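Side-chain contacts in 2-dehydropantoate 2-reductase (Porphyromonas gingivalis, PDB 2QYT), which probably catalyses the NADPH-dependent reduction of ketopantoate (2-dehydropantoate) to pantoate, the second step from 3-methyl-2-oxobutanoate in making the pantothenate precursor: residues Ala28-Ala33 with Leu181-Ile186; Leu116-Asp121 with Met199-Met204; Val135-Val140 with Thr192-Tyr197; Phe161-Gly166 with Asp172-Leu177. One frame throughout, in Å; residues are numbered along the deposited sequence. Where two conformers were deposited one is given.

Interaction 1: residues Ala28-Ala33 with Leu181-Ile186; sequences ALRAAA and LTAAGI
R30 reaches from the helix 18-33 across the C-terminal end of helix 172-183, where it lies along A183 and A184. The contact is small, burying 135 Å² in all, and the arginine contributes about half of that. With CG anti to the backbone N (chi1 169°), the chain sets off past A184 and then bends at chi2 (76°), which lays its outer half alongside A183. Close to the backbone, the methylene carbon CB of R30 rests 4.0 Å from CB of A184, whose methyl also packs on L27 of helix 18-33. Farther out, CD of R30 is 3.5 Å from the carbonyl O of A183. The A183 methyl lies over one face of the guanidinium, 3.5 Å above its plane and displaced toward the rim, with NH2 of R30 3.8 Å from CB of A183.

The surface that R30 meets is held in shape by a Schellman motif. G185 leaves the helix with a positive phi of 83°, while the amide N of I186 bonds back to O of L181 at 3.1 Å and that of G185 to O of T182. O of L181 also accepts from the amide N of A184, the two donors arriving from opposite faces of the carbonyl.

No hydrogen bond crosses between the segments. The carbonyl of A183 sits over a guanidinium face, not before an N-H, so any attraction between the two is probably diffuse electrostatics. The contact therefore joins the first helix of the Rossmann fold to the end of helix 172-183 chiefly through van der Waals packing.

Interaction 2: residues Leu116-Asp121 with Met199-Met204; sequences LLNGAD and MKKFMM
N118 with K201, and A120 with F202, carry a contact between the two domains: the loop that leaves the last strand, 111-115, of the parallel Rossmann sheet packs on the long helix 194-215 of the C-terminal region.

The polar half is a single direct hydrogen bond, in which NZ of K201 donates to OD1 of N118 at 2.6 Å. The two side chains cross at about a right angle, and the ammonium nitrogen approaches in the carbonyl plane on a lone pair, with a C=O...N angle of 129°. Bends at chi2 and chi4 of the lysine bring NZ to this point. One water reinforces the pair, accepting from ND2 of N118 at 3.2 Å and from NZ of K201 at 3.1 Å; a second accepts a weak bond from NZ and donates to O of L116 at 2.9 Å. NZ also bonds to O of V140, and the lysine makes a cation-pi contact with Y141, which together pin down its end.

The apolar half is centred on the F202 ring, which swings toward the loop with CG anti to the backbone N (chi1 176°). The ring also touches F241 of helix 227-244 and V290 of helix 288-296. CD1 of F202 is 3.5 Å from C of G119 and 3.4 Å from N of A120. Over one ring face stands the A120 methyl in a CH-pi contact, its CB 3.9 Å from the F202 centroid and only 5° off the normal.

Interaction 3: residues Val135-Val140 with Thr192-Tyr197; sequences VWKGCV and TDIDWY
A buried lysine, K137, forms a short salt bridge with D195 across the start of helix 194-215: NZ of K137 lies 2.6 Å from OD1 of D195. The ammonium group meets this oxygen on its syn side, 28° out of the carboxylate plane. Extended beyond CG, the lysine reaches from the strand to the helix, and its methylene CD passes 3.2 Å from the same OD1. The two side chains approach each other at a slant. E124 supplies a second carboxylate to NZ, so the amino group of K137 is shared by two carboxylates; this would be expected to favour its charged form.

Nearer the backbone, I194 packs between strand and helix. Its CG1, anti to the backbone N (chi1 -176°), touches CB of K137 at 3.9 Å and the carbonyl O of K137 at 3.8 Å. Two residues along the strand, C139 turns SG toward the next part of the helix. There SG lies 3.8 Å from O of Y197 and 4.3 Å from CB of Y197, a loose contact with the base of the tyrosine, whose ring leads away and stacks on Y162.

K137 and C139 thus both face the helix from strand 137-148. This strand is bonded through its backbone to strand 158-164, at K137 with G164 and at C139 with Y162. The salt bridge reaches helix 122-126 through E124. The first turn of helix 194-215 is in this way set against an inner strand of the mixed sheet, where the Rossmann part meets the C-terminal helices.

Interaction 4: residues Phe161-Gly166 with Asp172-Leu177; sequences FYFGSG and DDEVRL
S165 and E174 are joined by two hydrogen bonds, one to each oxygen of the carboxylate. The amide N of S165 donates to OE1 of E174 at 3.0 Å with an N-H...O angle of 160°, and OG of S165 donates to OE2 of E174, also at 3.0 Å. Both donors approach from well above the carboxylate plane. Each oxygen has a further partner: ND2 of N190 bonds to OE1 and the amide N of T171 to OE2, while OG of S165 in turn takes a bond from the amide of L167. The buried carboxylate is therefore gripped by at least four donors, which should fix its rotation. CA of G164 also lies close to it, 3.3 Å from OE1 of E174.

Apolar contacts are made by the ring of F163. Its first torsion puts CG between the backbone N and the carbonyl carbon and sends the ring toward the helix. L177 lies across one ring face in a CH-pi contact, CD2 being 4.2 Å from the F163 centroid and offset toward the rim. At the ring edge, in its plane, O of E174 is 3.4 Å from CZ of F163. CG of E174 adds a contact of 3.9 Å with CE1 of F163, and L114 of the Rossmann sheet packs on both F163 and L177.

The short strand and helix axes run nearly antiparallel (167°) and 9.6 Å apart, as expected for the first half of a beta-alpha-beta crossover, here strand 158-164, helix 172-183 and strand 188-189.

How the interactions relate
From the N terminus, helix 18-33 is the first to be tied, by interaction 1, to the end of helix 172-183, closing a long loop. Interaction 2 starts later, at 116-121, and closes after interaction 1, at 199-204, so the two cross; interaction 3 (135-140 with 192-197) crosses interaction 1 likewise and is nested inside interaction 2. The most local, interaction 4, is nested inside all three. Interactions 3 and 4 are linked through neighbouring strands 137-148 and 158-164, interactions 2 and 3 through helix 194-215, and interactions 1 and 4 through helix 172-183. Together they join the Rossmann sheet, the mixed sheet and the C-terminal helices.

Interaction 1: residues Ala28-Ala33 with Leu181-Ile186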
loop_
_atom_site.group_PDB
_atom_site.type_symbol
_atom_site.label_atom_id
_atom_site.label_comp_id
_atom_site.label_asym_id
_atom_site.label_seq_id
_atom_site.Cartn_x
_atom_site.Cartn_y
_atom_site.Cartn_z
ATOM N N ALA A 28 2.263 -15.250 -8.696
ATOM C CA ALA A 28 1.809 -16.613 -9.078
ATOM C C ALA A 28 2.204 -17.031 -10.490
ATOM O O ALA A 28 2.457 -18.195 -10.742
ATOM C CB ALA A 28 0.290 -16.709 -8.927
ATOM N N LEU A 29 2.236 -16.084 -11.431
ATOM C CA LEU A 29 2.694 -16.391 -12.801
ATOM C C LEU A 29 4.121 -16.866 -12.816
ATOM O O LEU A 29 4.461 -17.801 -13.519
ATOM C CB LEU A 29 2.585 -15.165 -13.721
ATOM C CG LEU A 29 1.177 -14.707 -14.123
ATOM C CD1 LEU A 29 1.289 -13.547 -15.071
ATOM C CD2 LEU A 29 0.452 -15.858 -14.776
ATOM N N ARG A 30 4.961 -16.164 -12.084
ATOM C CA ARG A 30 6.350 -16.504 -11.945
ATOM C C ARG A 30 6.542 -17.828 -11.215
ATOM O O ARG A 30 7.406 -18.643 -11.564
ATOM C CB ARG A 30 7.030 -15.344 -11.198
ATOM C CG ARG A 30 8.447 -15.636 -10.730
ATOM C CD ARG A 30 9.372 -15.569 -11.901
ATOM N NE ARG A 30 10.754 -15.804 -11.508
ATOM C CZ ARG A 30 11.742 -16.014 -12.363
ATOM N NH1 ARG A 30 11.529 -16.006 -13.682
ATOM N NH2 ARG A 30 12.951 -16.207 -11.891
ATOM N N ALA A 31 5.724 -18.081 -10.200
ATOM C CA ALA A 31 5.831 -19.347 -9.457
ATOM C C ALA A 31 5.455 -20.549 -10.344
ATOM O O ALA A 31 5.926 -21.652 -10.142
ATOM C CB ALA A 31 4.984 -19.290 -8.194
ATOM N N ALA A 32 4.622 -20.308 -11.352
ATOM C CA ALA A 32 4.134 -21.382 -12.177
ATOM C C ALA A 32 5.196 -21.669 -13.236
ATOM O O ALA A 32 5.401 -22.813 -13.642
ATOM C CB ALA A 32 2.796 -20.984 -12.812
ATOM N N ALA A 33 5.883 -20.614 -13.662
ATOM C CA ALA A 33 6.902 -20.713 -14.725
ATOM C C ALA A 33 8.215 -21.266 -14.185
ATOM O O ALA A 33 9.143 -21.559 -14.938
ATOM C CB ALA A 33 7.129 -19.339 -15.368
ATOM N N LEU A 181 10.807 -9.882 -6.667
ATOM C CA LEU A 181 9.771 -9.012 -7.228
ATOM C C LEU A 181 10.079 -8.594 -8.681
ATOM O O LEU A 181 9.201 -8.575 -9.539
ATOM C CB LEU A 181 9.618 -7.764 -6.347
ATOM C CG LEU A 181 9.009 -7.931 -4.953
ATOM C CD1 LEU A 181 9.200 -6.665 -4.128
ATOM C CD2 LEU A 181 7.532 -8.409 -4.983
ATOM N N THR A 182 11.324 -8.271 -8.967
ATOM C CA THR A 182 11.620 -7.783 -10.314
ATOM C C THR A 182 11.690 -8.962 -11.344
ATOM O O THR A 182 11.354 -8.785 -12.521
ATOM C CB THR A 182 12.870 -6.853 -10.347
ATOM O OG1 THR A 182 14.016 -7.600 -10.687
ATOM C CG2 THR A 182 13.150 -6.212 -9.013
ATOM N N ALA A 183 12.133 -10.138 -10.893
ATOM C CA ALA A 183 11.990 -11.382 -11.685
ATOM C C ALA A 183 10.527 -11.733 -12.048
ATOM O O ALA A 183 10.257 -12.396 -13.031
ATOM C CB ALA A 183 12.689 -12.549 -10.980
ATOM N N ALA A 184 9.585 -11.236 -11.272
ATOM C CA ALA A 184 8.178 -11.458 -11.510
ATOM C C ALA A 184 7.641 -10.337 -12.346
ATOM O O ALA A 184 6.436 -10.277 -12.631
ATOM C CB ALA A 184 7.397 -11.553 -10.148
ATOM N N GLY A 185 8.509 -9.415 -12.742
ATOM C CA GLY A 185 8.111 -8.369 -13.707
ATOM C C GLY A 185 7.405 -7.212 -13.038
ATOM O O GLY A 185 6.651 -6.441 -13.668
ATOM N N ILE A 186 7.666 -7.050 -11.748
ATOM C CA ILE A 186 7.020 -5.973 -10.963
ATOM C C ILE A 186 8.033 -4.891 -10.932
ATOM O O ILE A 186 9.219 -5.200 -10.793
ATOM C CB ILE A 186 6.735 -6.493 -9.511
ATOM C CG1 ILE A 186 5.474 -7.331 -9.529
ATOM C CG2 ILE A 186 6.702 -5.376 -8.496
ATOM C CD1 ILE A 186 5.450 -8.362 -8.393
#

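Interaction 2: residues Leu116-Asp121 with Met199-Met204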
loop_
_atom_site.group_PDB
_atom_site.type_symbol
_atom_site.label_atom_id
_atom_site.label_comp_id
_atom_site.label_asym_id
_atom_site.label_seq_id
_atom_site.Cartn_x
_atom_site.Cartn_y
_atom_site.Cartn_z
ATOM N N LEU A 116 1.012 -2.758 2.200
ATOM C CA LEU A 116 1.032 -1.929 1.002
ATOM C C LEU A 116 -0.091 -0.868 0.974
ATOM O O LEU A 116 -0.265 -0.152 -0.019
ATOM C CB LEU A 116 1.071 -2.810 -0.262
ATOM C CG LEU A 116 2.235 -3.837 -0.296
ATOM C CD1 LEU A 116 2.048 -4.835 -1.422
ATOM C CD2 LEU A 116 3.648 -3.134 -0.342
ATOM N N LEU A 117 -0.792 -0.738 2.089
ATOM C CA LEU A 117 -1.962 0.133 2.276
ATOM C C LEU A 117 -1.559 1.608 2.398
ATOM O O LEU A 117 -0.442 1.927 2.813
ATOM C CB LEU A 117 -2.708 -0.243 3.589
ATOM C CG LEU A 117 -2.959 -1.706 4.036
ATOM C CD1 LEU A 117 -1.627 -2.404 4.202
ATOM C CD2 LEU A 117 -3.783 -1.811 5.349
ATOM N N ASN A 118 -2.499 2.501 2.077
ATOM C CA ASN A 118 -2.292 3.929 2.262
ATOM C C ASN A 118 -2.365 4.273 3.730
ATOM O O ASN A 118 -2.974 3.549 4.517
ATOM C CB ASN A 118 -3.305 4.710 1.452
ATOM C CG ASN A 118 -2.927 4.789 -0.023
ATOM O OD1 ASN A 118 -1.761 5.067 -0.378
ATOM N ND2 ASN A 118 -3.903 4.569 -0.891
ATOM N N GLY A 119 -1.706 5.347 4.124
ATOM C CA GLY A 119 -1.694 5.754 5.532
ATOM C C GLY A 119 -0.295 6.205 5.861
ATOM O O GLY A 119 0.655 5.807 5.171
ATOM N N ALA A 120 -0.169 7.033 6.890
ATOM C CA ALA A 120 1.102 7.634 7.270
ATOM C C ALA A 120 2.000 6.670 8.047
ATOM O O ALA A 120 3.221 6.736 7.955
ATOM C CB ALA A 120 0.860 8.883 8.090
ATOM N N ASP A 121 1.383 5.747 8.768
ATOM C CA ASP A 121 2.071 5.048 9.835
ATOM C C ASP A 121 1.620 3.602 10.018
ATOM O O ASP A 121 1.597 3.123 11.145
ATOM C CB ASP A 121 1.833 5.821 11.142
ATOM C CG ASP A 121 0.380 5.796 11.561
ATOM O OD1 ASP A 121 -0.481 5.392 10.749
ATOM O OD2 ASP A 121 0.092 6.173 12.708
HETATM N N MSE A 199 5.889 8.986 3.204
HETATM C CA MSE A 199 5.281 10.299 3.492
HETATM C C MSE A 199 4.891 10.989 2.195
HETATM O O MSE A 199 3.826 11.590 2.109
HETATM C CB MSE A 199 6.158 11.197 4.383
HETATM C CG MSE A 199 7.507 11.643 3.819
HETATM SE SE MSE A 199 8.196 13.314 4.629
HETATM C CE MSE A 199 7.797 14.529 3.196
ATOM N N LYS A 200 5.743 10.875 1.175
ATOM C CA LYS A 200 5.447 11.498 -0.111
ATOM C C LYS A 200 4.107 11.021 -0.686
ATOM O O LYS A 200 3.268 11.844 -1.065
ATOM C CB LYS A 200 6.607 11.315 -1.109
ATOM C CG LYS A 200 6.583 12.258 -2.305
ATOM C CD LYS A 200 7.493 11.750 -3.431
ATOM C CE LYS A 200 6.800 10.700 -4.327
ATOM N NZ LYS A 200 7.636 9.483 -4.570
ATOM N N LYS A 201 3.892 9.699 -0.699
ATOM C CA LYS A 201 2.618 9.117 -1.118
ATOM C C LYS A 201 1.447 9.631 -0.267
ATOM O O LYS A 201 0.422 10.048 -0.813
ATOM C CB LYS A 201 2.689 7.581 -1.049
ATOM C CG LYS A 201 1.371 6.850 -1.293
ATOM C CD LYS A 201 1.279 6.309 -2.693
ATOM C CE LYS A 201 -0.163 6.151 -3.160
ATOM N NZ LYS A 201 -0.667 4.848 -2.709
ATOM N N PHE A 202 1.601 9.594 1.055
ATOM C CA PHE A 202 0.522 9.964 1.972
ATOM C C PHE A 202 0.111 11.451 1.884
ATOM O O PHE A 202 -1.066 11.783 1.940
ATOM C CB PHE A 202 0.854 9.596 3.432
ATOM C CG PHE A 202 -0.199 10.052 4.403
ATOM C CD1 PHE A 202 -1.355 9.272 4.616
ATOM C CD2 PHE A 202 -0.078 11.276 5.057
ATOM C CE1 PHE A 202 -2.353 9.679 5.486
ATOM C CE2 PHE A 202 -1.077 11.719 5.913
ATOM C CZ PHE A 202 -2.215 10.920 6.137
HETATM N N MSE A 203 1.093 12.336 1.780
HETATM C CA MSE A 203 0.841 13.772 1.660
HETATM C C MSE A 203 -0.000 14.096 0.417
HETATM O O MSE A 203 -1.002 14.807 0.527
HETATM C CB MSE A 203 2.151 14.544 1.653
HETATM C CG MSE A 203 2.850 14.630 2.999
HETATM SE SE MSE A 203 4.653 15.419 2.833
HETATM C CE MSE A 203 5.079 14.834 1.031
HETATM N N MSE A 204 0.382 13.531 -0.731
HETATM C CA MSE A 204 -0.340 13.679 -1.993
HETATM C C MSE A 204 -1.804 13.242 -1.904
HETATM O O MSE A 204 -2.717 13.941 -2.330
HETATM C CB MSE A 204 0.340 12.830 -3.060
HETATM C CG MSE A 204 1.691 13.336 -3.499
HETATM SE SE MSE A 204 1.547 15.000 -4.486
HETATM C CE MSE A 204 0.365 14.385 -5.930
HETATM O O HOH W 1 0.448 2.457 -0.925
HETATM O O HOH W 2 -3.486 5.284 -4.012
#

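Interaction 3: residues Val135-Val140 with Thr192-Tyr197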
loop_
_atom_site.group_PDB
_atom_site.type_symbol
_atom_site.label_atom_id
_atom_site.label_comp_id
_atom_site.label_asym_id
_atom_site.label_seq_id
_atom_site.Cartn_x
_atom_site.Cartn_y
_atom_site.Cartn_z
ATOM N N VAL A 135 8.391 -6.272 10.453
ATOM C CA VAL A 135 7.491 -5.441 9.656
ATOM C C VAL A 135 8.329 -4.452 8.844
ATOM O O VAL A 135 9.058 -3.673 9.410
ATOM C CB VAL A 135 6.417 -4.728 10.554
ATOM C CG1 VAL A 135 5.544 -3.755 9.729
ATOM C CG2 VAL A 135 5.569 -5.764 11.334
ATOM N N TRP A 136 8.254 -4.537 7.517
ATOM C CA TRP A 136 8.871 -3.547 6.651
ATOM C C TRP A 136 7.827 -2.502 6.226
ATOM O O TRP A 136 6.682 -2.622 6.574
ATOM C CB TRP A 136 9.468 -4.232 5.427
ATOM C CG TRP A 136 10.676 -5.139 5.708
ATOM C CD1 TRP A 136 11.469 -5.179 6.848
ATOM C CD2 TRP A 136 11.253 -6.063 4.791
ATOM N NE1 TRP A 136 12.485 -6.076 6.673
ATOM C CE2 TRP A 136 12.363 -6.650 5.431
ATOM C CE3 TRP A 136 10.915 -6.475 3.486
ATOM C CZ2 TRP A 136 13.151 -7.641 4.813
ATOM C CZ3 TRP A 136 11.696 -7.459 2.875
ATOM C CH2 TRP A 136 12.795 -8.031 3.545
ATOM N N LYS A 137 8.247 -1.463 5.518
ATOM C CA LYS A 137 7.362 -0.406 5.046
ATOM C C LYS A 137 7.257 -0.543 3.545
ATOM O O LYS A 137 8.218 -0.936 2.888
ATOM C CB LYS A 137 7.963 0.958 5.362
ATOM C CG LYS A 137 8.216 1.124 6.827
ATOM C CD LYS A 137 8.490 2.541 7.220
ATOM C CE LYS A 137 8.865 2.529 8.691
ATOM N NZ LYS A 137 9.336 3.852 9.167
ATOM N N GLY A 138 6.093 -0.228 3.005
ATOM C CA GLY A 138 5.915 -0.280 1.563
ATOM C C GLY A 138 4.831 0.663 1.100
ATOM O O GLY A 138 4.009 1.107 1.900
ATOM N N CYS A 139 4.876 1.030 -0.186
ATOM C CA CYS A 139 3.772 1.705 -0.815
ATOM C C CYS A 139 3.779 1.464 -2.321
ATOM O O CYS A 139 4.833 1.258 -2.933
ATOM C CB CYS A 139 3.785 3.204 -0.503
ATOM S SG CYS A 139 5.093 4.112 -1.349
ATOM N N VAL A 140 2.589 1.478 -2.922
ATOM C CA VAL A 140 2.423 1.157 -4.352
ATOM C C VAL A 140 1.768 2.328 -5.064
ATOM O O VAL A 140 1.058 3.107 -4.443
ATOM C CB VAL A 140 1.654 -0.182 -4.558
ATOM C CG1 VAL A 140 2.411 -1.341 -3.920
ATOM C CG2 VAL A 140 0.225 -0.131 -4.002
ATOM N N THR A 192 16.613 3.028 0.402
ATOM C CA THR A 192 17.052 3.133 1.771
ATOM C C THR A 192 16.212 4.140 2.573
ATOM O O THR A 192 15.889 3.907 3.770
ATOM C CB THR A 192 18.566 3.465 1.802
ATOM O OG1 THR A 192 19.044 3.293 3.129
ATOM C CG2 THR A 192 18.858 4.898 1.302
ATOM N N ASP A 193 15.857 5.244 1.907
ATOM C CA ASP A 193 14.952 6.250 2.449
ATOM C C ASP A 193 13.496 5.880 2.167
ATOM O O ASP A 193 12.724 6.661 1.596
ATOM C CB ASP A 193 15.312 7.671 1.950
ATOM C CG ASP A 193 15.305 7.811 0.411
ATOM O OD1 ASP A 193 15.571 6.820 -0.322
ATOM O OD2 ASP A 193 15.057 8.952 -0.065
ATOM N N ILE A 194 13.099 4.690 2.596
ATOM C CA ILE A 194 11.734 4.262 2.345
ATOM C C ILE A 194 10.692 5.180 3.009
ATOM O O ILE A 194 9.604 5.323 2.470
ATOM C CB ILE A 194 11.483 2.810 2.735
ATOM C CG1 ILE A 194 10.059 2.384 2.352
ATOM C CG2 ILE A 194 11.804 2.571 4.214
ATOM C CD1 ILE A 194 9.858 2.179 0.875
ATOM N N ASP A 195 11.037 5.776 4.162
ATOM C CA ASP A 195 10.150 6.700 4.882
ATOM C C ASP A 195 9.729 7.867 3.995
ATOM O O ASP A 195 8.594 8.338 4.062
ATOM C CB ASP A 195 10.826 7.249 6.143
ATOM C CG ASP A 195 10.986 6.198 7.236
ATOM O OD1 ASP A 195 10.317 5.153 7.181
ATOM O OD2 ASP A 195 11.797 6.415 8.157
ATOM N N TRP A 196 10.653 8.334 3.168
ATOM C CA TRP A 196 10.385 9.451 2.268
ATOM C C TRP A 196 9.308 9.111 1.239
ATOM O O TRP A 196 8.395 9.890 1.044
ATOM C CB TRP A 196 11.676 9.903 1.593
ATOM C CG TRP A 196 11.479 10.701 0.365
ATOM C CD1 TRP A 196 11.970 10.423 -0.887
ATOM C CD2 TRP A 196 10.730 11.915 0.244
ATOM N NE1 TRP A 196 11.583 11.407 -1.776
ATOM C CE2 TRP A 196 10.827 12.335 -1.107
ATOM C CE3 TRP A 196 9.994 12.699 1.148
ATOM C CZ2 TRP A 196 10.197 13.491 -1.577
ATOM C CZ3 TRP A 196 9.376 13.863 0.678
ATOM C CH2 TRP A 196 9.480 14.241 -0.669
ATOM N N TYR A 197 9.415 7.946 0.597
ATOM C CA TYR A 197 8.400 7.484 -0.373
ATOM C C TYR A 197 7.035 7.337 0.283
ATOM O O TYR A 197 6.003 7.681 -0.302
ATOM C CB TYR A 197 8.824 6.178 -1.074
ATOM C CG TYR A 197 10.019 6.375 -1.955
ATOM C CD1 TYR A 197 9.875 6.586 -3.333
ATOM C CD2 TYR A 197 11.304 6.416 -1.410
ATOM C CE1 TYR A 197 11.010 6.820 -4.159
ATOM C CE2 TYR A 197 12.421 6.630 -2.208
ATOM C CZ TYR A 197 12.279 6.833 -3.582
ATOM O OH TYR A 197 13.412 7.068 -4.358
#

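Interaction 4: residues Phe161-Gly166 with Asp172-Leu177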
loop_
_atom_site.group_PDB
_atom_site.type_symbol
_atom_site.label_atom_id
_atom_site.label_comp_id
_atom_site.label_asym_id
_atom_site.label_seq_id
_atom_site.Cartn_x
_atom_site.Cartn_y
_atom_site.Cartn_z
ATOM N N PHE A 161 6.190 -0.206 -7.041
ATOM C CA PHE A 161 6.136 -0.944 -5.802
ATOM C C PHE A 161 7.450 -0.534 -5.148
ATOM O O PHE A 161 8.548 -0.824 -5.667
ATOM C CB PHE A 161 6.094 -2.449 -6.126
ATOM C CG PHE A 161 5.945 -3.388 -4.931
ATOM C CD1 PHE A 161 4.799 -4.203 -4.803
ATOM C CD2 PHE A 161 6.971 -3.548 -4.005
ATOM C CE1 PHE A 161 4.677 -5.115 -3.741
ATOM C CE2 PHE A 161 6.841 -4.446 -2.927
ATOM C CZ PHE A 161 5.698 -5.234 -2.804
ATOM N N TYR A 162 7.335 0.180 -4.026
ATOM C CA TYR A 162 8.492 0.531 -3.187
ATOM C C TYR A 162 8.436 -0.168 -1.856
ATOM O O TYR A 162 7.373 -0.313 -1.284
ATOM C CB TYR A 162 8.520 2.033 -2.919
ATOM C CG TYR A 162 8.668 2.855 -4.145
ATOM C CD1 TYR A 162 9.930 3.126 -4.669
ATOM C CD2 TYR A 162 7.547 3.389 -4.781
ATOM C CE1 TYR A 162 10.071 3.923 -5.825
ATOM C CE2 TYR A 162 7.686 4.193 -5.926
ATOM C CZ TYR A 162 8.946 4.443 -6.433
ATOM O OH TYR A 162 9.088 5.206 -7.548
ATOM N N PHE A 163 9.571 -0.589 -1.332
ATOM C CA PHE A 163 9.540 -1.238 -0.010
ATOM C C PHE A 163 10.892 -1.133 0.633
ATOM O O PHE A 163 11.858 -0.767 -0.037
ATOM C CB PHE A 163 9.111 -2.710 -0.140
ATOM C CG PHE A 163 10.239 -3.622 -0.509
ATOM C CD1 PHE A 163 10.929 -4.335 0.495
ATOM C CD2 PHE A 163 10.641 -3.736 -1.843
ATOM C CE1 PHE A 163 12.002 -5.187 0.168
ATOM C CE2 PHE A 163 11.710 -4.561 -2.190
ATOM C CZ PHE A 163 12.391 -5.307 -1.161
ATOM N N GLY A 164 10.965 -1.440 1.922
ATOM C CA GLY A 164 12.237 -1.443 2.627
ATOM C C GLY A 164 12.107 -1.542 4.111
ATOM O O GLY A 164 11.037 -1.291 4.657
ATOM N N SER A 165 13.210 -1.974 4.756
ATOM C CA SER A 165 13.340 -2.113 6.220
ATOM C C SER A 165 13.522 -0.763 6.957
ATOM O O SER A 165 13.229 -0.657 8.149
ATOM C CB SER A 165 14.563 -2.984 6.557
ATOM O OG SER A 165 15.801 -2.395 6.107
ATOM N N GLY A 166 14.039 0.241 6.264
ATOM C CA GLY A 166 14.370 1.496 6.892
ATOM C C GLY A 166 15.831 1.563 7.318
ATOM O O GLY A 166 16.401 2.658 7.403
ATOM N N ASP A 172 19.696 -9.221 3.628
ATOM C CA ASP A 172 19.616 -10.355 2.720
ATOM C C ASP A 172 18.185 -10.657 2.324
ATOM O O ASP A 172 17.932 -10.934 1.159
ATOM C CB ASP A 172 20.246 -11.599 3.356
ATOM C CG ASP A 172 21.742 -11.481 3.489
ATOM O OD1 ASP A 172 22.333 -10.592 2.806
ATOM O OD2 ASP A 172 22.322 -12.271 4.280
ATOM N N ASP A 173 17.268 -10.626 3.300
ATOM C CA ASP A 173 15.842 -10.883 3.046
ATOM C C ASP A 173 15.302 -9.810 2.101
ATOM O O ASP A 173 14.482 -10.127 1.252
ATOM C CB ASP A 173 15.005 -10.951 4.339
ATOM C CG ASP A 173 15.060 -12.344 5.036
ATOM O OD1 ASP A 173 15.699 -13.294 4.504
ATOM O OD2 ASP A 173 14.448 -12.496 6.135
ATOM N N GLU A 174 15.810 -8.573 2.224
ATOM C CA GLU A 174 15.384 -7.431 1.367
ATOM C C GLU A 174 15.841 -7.532 -0.081
ATOM O O GLU A 174 15.045 -7.357 -1.003
ATOM C CB GLU A 174 15.944 -6.125 1.904
ATOM C CG GLU A 174 15.024 -5.322 2.686
ATOM C CD GLU A 174 15.653 -4.030 3.082
ATOM O OE1 GLU A 174 15.115 -2.992 2.664
ATOM O OE2 GLU A 174 16.663 -4.033 3.809
ATOM N N VAL A 175 17.144 -7.757 -0.259
ATOM C CA VAL A 175 17.728 -8.019 -1.575
ATOM C C VAL A 175 17.023 -9.225 -2.188
ATOM O O VAL A 175 16.629 -9.203 -3.345
ATOM C CB VAL A 175 19.257 -8.255 -1.477
ATOM C CG1 VAL A 175 19.841 -8.657 -2.839
ATOM C CG2 VAL A 175 19.954 -7.006 -0.967
ATOM N N ARG A 176 16.822 -10.269 -1.390
ATOM C CA ARG A 176 16.084 -11.414 -1.884
ATOM C C ARG A 176 14.701 -11.003 -2.384
ATOM O O ARG A 176 14.301 -11.392 -3.495
ATOM C CB ARG A 176 15.960 -12.524 -0.837
ATOM C CG ARG A 176 15.405 -13.826 -1.425
ATOM C CD ARG A 176 15.406 -14.975 -0.416
ATOM N NE ARG A 176 14.454 -14.818 0.695
ATOM C CZ ARG A 176 14.251 -15.754 1.625
ATOM N NH1 ARG A 176 14.909 -16.913 1.559
ATOM N NH2 ARG A 176 13.389 -15.555 2.625
ATOM N N LEU A 177 13.961 -10.235 -1.593
ATOM C CA LEU A 177 12.621 -9.851 -2.074
ATOM C C LEU A 177 12.690 -8.963 -3.338
ATOM O O LEU A 177 11.898 -9.123 -4.258
ATOM C CB LEU A 177 11.746 -9.236 -0.974
ATOM C CG LEU A 177 10.266 -9.010 -1.350
ATOM C CD1 LEU A 177 9.529 -10.327 -1.633
ATOM C CD2 LEU A 177 9.598 -8.227 -0.234
#